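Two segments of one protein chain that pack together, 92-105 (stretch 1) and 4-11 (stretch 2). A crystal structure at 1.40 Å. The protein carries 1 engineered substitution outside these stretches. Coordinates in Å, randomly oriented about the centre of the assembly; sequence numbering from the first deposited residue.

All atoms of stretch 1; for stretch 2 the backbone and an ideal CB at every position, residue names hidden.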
# COMPACT_ATOMS: atom_id res chain seq x y z
N GLU A 92 -2.85 2.08 14.84
CA GLU A 92 -3.96 2.37 15.75
C GLU A 92 -5.23 2.76 15.03
O GLU A 92 -6.31 2.71 15.62
CB GLU A 92 -3.55 3.37 16.83
CG GLU A 92 -2.45 2.84 17.75
CD GLU A 92 -2.88 1.67 18.60
OE1 GLU A 92 -3.74 1.92 19.48
OE2 GLU A 92 -2.35 0.57 18.38
N ASP A 93 -5.14 3.14 13.76
CA ASP A 93 -6.32 3.42 12.94
C ASP A 93 -6.88 2.11 12.39
O ASP A 93 -6.84 1.79 11.19
CB ASP A 93 -5.99 4.35 11.78
CG ASP A 93 -7.22 4.76 10.97
OD1 ASP A 93 -8.37 4.40 11.31
OD2 ASP A 93 -7.02 5.47 9.96
N ARG A 94 -7.40 1.31 13.30
CA ARG A 94 -8.04 0.05 12.94
C ARG A 94 -9.29 0.23 12.08
O ARG A 94 -9.51 -0.44 11.07
CB ARG A 94 -8.30 -0.82 14.18
CG ARG A 94 -7.02 -1.18 14.99
CD ARG A 94 -6.14 -2.33 14.42
NE ARG A 94 -5.43 -1.92 13.22
CZ ARG A 94 -4.98 -2.74 12.27
NH1 ARG A 94 -5.16 -4.05 12.36
NH2 ARG A 94 -4.35 -2.25 11.22
N LYS A 95 -10.09 1.19 12.49
CA LYS A 95 -11.30 1.54 11.75
C LYS A 95 -10.97 1.89 10.29
O LYS A 95 -11.68 1.53 9.35
CB LYS A 95 -12.05 2.71 12.41
CG LYS A 95 -12.84 2.42 13.68
CD LYS A 95 -13.64 3.63 14.18
CE LYS A 95 -14.04 3.51 15.65
NZ LYS A 95 -14.81 4.65 16.25
N GLY A 96 -9.87 2.60 10.06
CA GLY A 96 -9.46 3.01 8.71
C GLY A 96 -9.01 1.83 7.87
O GLY A 96 -9.23 1.74 6.67
N MET A 97 -8.36 0.86 8.52
CA MET A 97 -8.02 -0.41 7.87
C MET A 97 -9.28 -1.17 7.44
O MET A 97 -9.36 -1.68 6.33
CB MET A 97 -7.12 -1.28 8.75
CG MET A 97 -6.85 -2.69 8.20
SD MET A 97 -8.18 -3.88 8.58
CE MET A 97 -7.77 -4.13 10.26
N GLU A 98 -10.28 -1.22 8.31
CA GLU A 98 -11.51 -1.95 7.95
C GLU A 98 -12.26 -1.23 6.82
O GLU A 98 -12.81 -1.86 5.92
CB GLU A 98 -12.44 -2.15 9.14
CG GLU A 98 -11.84 -2.97 10.27
CD GLU A 98 -11.60 -4.44 9.94
OE1 GLU A 98 -12.12 -4.93 8.92
OE2 GLU A 98 -10.87 -5.10 10.74
N PHE A 99 -12.23 0.10 6.87
CA PHE A 99 -12.84 0.93 5.84
C PHE A 99 -12.26 0.63 4.45
O PHE A 99 -12.96 0.43 3.43
CB PHE A 99 -12.66 2.39 6.22
CG PHE A 99 -13.29 3.35 5.28
CD1 PHE A 99 -14.60 3.74 5.47
CD2 PHE A 99 -12.57 3.87 4.24
CE1 PHE A 99 -15.21 4.64 4.60
CE2 PHE A 99 -13.17 4.77 3.37
CZ PHE A 99 -14.50 5.15 3.56
N LEU A 100 -10.93 0.56 4.36
CA LEU A 100 -10.25 0.25 3.11
C LEU A 100 -10.42 -1.20 2.69
O LEU A 100 -10.57 -1.49 1.49
CB LEU A 100 -8.76 0.61 3.18
CG LEU A 100 -8.54 2.12 3.26
CD1 LEU A 100 -7.09 2.46 3.64
CD2 LEU A 100 -8.90 2.89 1.98
N THR A 101 -10.41 -2.12 3.66
CA THR A 101 -10.65 -3.52 3.31
C THR A 101 -12.01 -3.65 2.63
O THR A 101 -12.11 -4.33 1.62
CB THR A 101 -10.54 -4.35 4.60
OG1 THR A 101 -9.18 -4.30 5.07
CG2 THR A 101 -10.96 -5.80 4.37
N THR A 102 -13.03 -3.02 3.19
CA THR A 102 -14.34 -3.10 2.56
C THR A 102 -14.39 -2.37 1.23
O THR A 102 -14.91 -2.86 0.21
CB THR A 102 -15.32 -2.48 3.53
OG1 THR A 102 -15.35 -3.33 4.68
CG2 THR A 102 -16.77 -2.49 2.97
N GLY A 103 -13.82 -1.18 1.21
CA GLY A 103 -13.91 -0.34 0.03
C GLY A 103 -13.25 -0.89 -1.21
O GLY A 103 -13.67 -0.61 -2.34
N PHE A 104 -12.20 -1.68 -1.06
CA PHE A 104 -11.49 -2.26 -2.20
C PHE A 104 -11.72 -3.76 -2.32
O PHE A 104 -10.93 -4.45 -2.98
CB PHE A 104 -9.98 -2.03 -2.07
CG PHE A 104 -9.54 -0.60 -2.15
CD1 PHE A 104 -10.11 0.34 -2.99
CD2 PHE A 104 -8.50 -0.14 -1.37
CE1 PHE A 104 -9.68 1.64 -3.02
CE2 PHE A 104 -8.06 1.17 -1.42
CZ PHE A 104 -8.65 2.07 -2.24
N ASP A 105 -12.75 -4.23 -1.66
CA ASP A 105 -13.17 -5.62 -1.85
C ASP A 105 -12.09 -6.63 -1.50
O ASP A 105 -11.95 -7.66 -2.17
CB ASP A 105 -13.50 -5.91 -3.31
CG ASP A 105 -14.58 -5.03 -3.85
OD1 ASP A 105 -15.52 -4.67 -3.10
OD2 ASP A 105 -14.50 -4.69 -5.05
N UNK A 4 -8.66 11.66 -0.21
CA UNK A 4 -9.25 12.04 1.06
C UNK A 4 -10.48 11.25 1.42
O UNK A 4 -10.76 11.29 2.61
CB UNK A 4 -9.60 13.53 1.04
N UNK A 5 -11.20 10.58 0.52
CA UNK A 5 -12.36 9.71 0.75
C UNK A 5 -11.90 8.32 1.24
O UNK A 5 -12.78 7.56 1.64
CB UNK A 5 -13.19 9.58 -0.53
N UNK A 6 -10.60 8.05 1.17
CA UNK A 6 -9.97 6.80 1.63
C UNK A 6 -9.24 6.93 2.98
O UNK A 6 -8.75 5.92 3.52
CB UNK A 6 -8.98 6.31 0.57
N UNK A 7 -9.12 8.12 3.57
CA UNK A 7 -8.51 8.35 4.87
C UNK A 7 -9.50 9.02 5.85
O UNK A 7 -9.13 10.10 6.31
CB UNK A 7 -7.26 9.21 4.71
N UNK A 8 -10.65 8.48 6.19
CA UNK A 8 -11.53 9.16 7.14
C UNK A 8 -10.96 9.41 8.53
O UNK A 8 -11.42 10.36 9.17
CB UNK A 8 -12.81 8.34 7.29
N UNK A 9 -10.02 8.63 9.04
CA UNK A 9 -9.59 8.74 10.42
C UNK A 9 -8.12 9.09 10.56
O UNK A 9 -7.71 9.42 11.67
CB UNK A 9 -9.88 7.43 11.16
N UNK A 10 -7.30 9.04 9.52
CA UNK A 10 -5.90 9.45 9.63
C UNK A 10 -5.59 10.65 8.73
O UNK A 10 -5.83 10.57 7.52
CB UNK A 10 -4.98 8.28 9.27
N UNK A 11 -5.06 11.69 9.35
CA UNK A 11 -4.60 12.75 8.47
C UNK A 11 -3.12 12.59 8.13
O UNK A 11 -2.68 13.11 7.11
CB UNK A 11 -4.85 14.11 9.12

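Position 4 lies out of reach of stretch 1. A polar or charged residue would do as well as any. The residue is Lys4, which makes no contact with the helix.

At position 5 CA-to-CB points sideways, and no atom of stretch 1 comes within 5.5 Å of the ideal CB. Long polar chains suit such open space. The residue is Lys5. Its side chain comes no nearer than 6.1 Å, from Lys5 CB to Phe99 CE2. The backbone makes the contact, with Lys5 O 3.3 Å from Phe99 CE2, at the edge of that ring.

Position 6 also points sideways, but its ideal CB is 3.7 Å from Leu100 CD2 and 5.1 Å from Phe104 CZ. Stretch 1 offers an apolar surface. Leucine, methionine or an aromatic would suit. The residue is Phe6. Its CB packs on Leu100 CD2 at 3.7 Å. Its CE1 lies 3.7 Å from Phe104 CE1, which sits over one face of the Phe6 ring. The two ring planes meet obliquely, at 51°. Water 1 donates to both Phe6 O (2.8 Å) and Gly96 O (3.0 Å), joining the two backbones.

At position 7 CA-to-CB points away from the helix. Stretch 1 would allow many kinds of side chain, polar or apolar. The residue is Phe7. Its ring end comes nearer, with Phe7 CE1 4.9 Å from Leu100 CD1.

Position 8 points toward stretch 1, with the Phe99 ring ahead of it (CE1 5.2 Å from the ideal CB). Its phi of -61° allows proline, though other small or medium apolar residues would fit. The residue is Pro8. Its CG lies 4.0 Å from the centroid of the Phe99 ring, nearly on the ring normal, a CH-pi contact.

Position 9 points toward the start of the helix. The ideal CB is 3.4 Å from Asp93 OD1. A broad side chain, aromatic or long, could lie along Gly96 and the Lys95 chain. The residue is Tyr9. Its CE2 is 3.8 Å from Lys95 CB, and Lys95 CD lies over one ring face. Gly96 has no CB, and its N is 3.8 Å from Tyr9 CD2. Water 2 accepts from Tyr9 N (2.9 Å) and donates to Asp93 OD2 (2.7 Å).

Position 10 points toward the Asp93 carboxylate, its ideal CB 3.5 Å from OD2. A short donor is favoured: serine or threonine. The residue is Ser10, and its OG donates to Asp93 OD2 at 2.7 Å. Asp93 OD1 meanwhile caps the helix, accepting from Gly96 N at 2.7 Å.

Position 11 is out of reach, so many side chains, polar or apolar, would do. The residue is Thr11.

Stretch 2 4-11: KKFFPYST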
# COMPACT_ATOMS: atom_id res chain seq x y z
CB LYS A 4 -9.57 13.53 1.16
CG LYS A 4 -8.61 14.22 2.12
CD LYS A 4 -9.03 13.97 3.56
CE LYS A 4 -8.46 14.95 4.59
NZ LYS A 4 -8.72 14.45 5.99
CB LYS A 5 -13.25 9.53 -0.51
CG LYS A 5 -12.63 8.81 -1.73
CD LYS A 5 -13.58 8.61 -2.92
CE LYS A 5 -13.02 7.91 -4.17
NZ LYS A 5 -14.09 7.57 -5.16
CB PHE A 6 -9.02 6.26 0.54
CG PHE A 6 -9.69 5.89 -0.75
CD1 PHE A 6 -10.80 5.08 -0.78
CD2 PHE A 6 -9.20 6.36 -1.95
CE1 PHE A 6 -11.44 4.72 -1.97
CE2 PHE A 6 -9.82 6.01 -3.15
CZ PHE A 6 -10.93 5.20 -3.16
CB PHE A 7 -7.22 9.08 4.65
CG PHE A 7 -6.23 8.24 3.90
CD1 PHE A 7 -5.42 7.36 4.58
CD2 PHE A 7 -6.10 8.31 2.51
CE1 PHE A 7 -4.52 6.57 3.92
CE2 PHE A 7 -5.20 7.53 1.85
CZ PHE A 7 -4.40 6.67 2.54
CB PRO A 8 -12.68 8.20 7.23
CG PRO A 8 -12.15 6.88 6.82
CD PRO A 8 -11.21 7.20 5.71
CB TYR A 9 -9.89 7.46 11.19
CG TYR A 9 -11.31 7.05 11.03
CD1 TYR A 9 -12.31 7.79 11.66
CD2 TYR A 9 -11.66 5.98 10.25
CE1 TYR A 9 -13.62 7.44 11.51
CE2 TYR A 9 -12.99 5.61 10.08
CZ TYR A 9 -13.96 6.37 10.73
OH TYR A 9 -15.25 5.97 10.53
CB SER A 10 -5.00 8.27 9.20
OG SER A 10 -4.96 7.24 10.19
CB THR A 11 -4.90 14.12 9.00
OG1 THR A 11 -4.12 14.16 10.17
CG2 THR A 11 -6.21 14.21 9.71
O HOH W 1 -8.70 4.59 5.99
O HOH W 2 -8.45 6.51 7.91
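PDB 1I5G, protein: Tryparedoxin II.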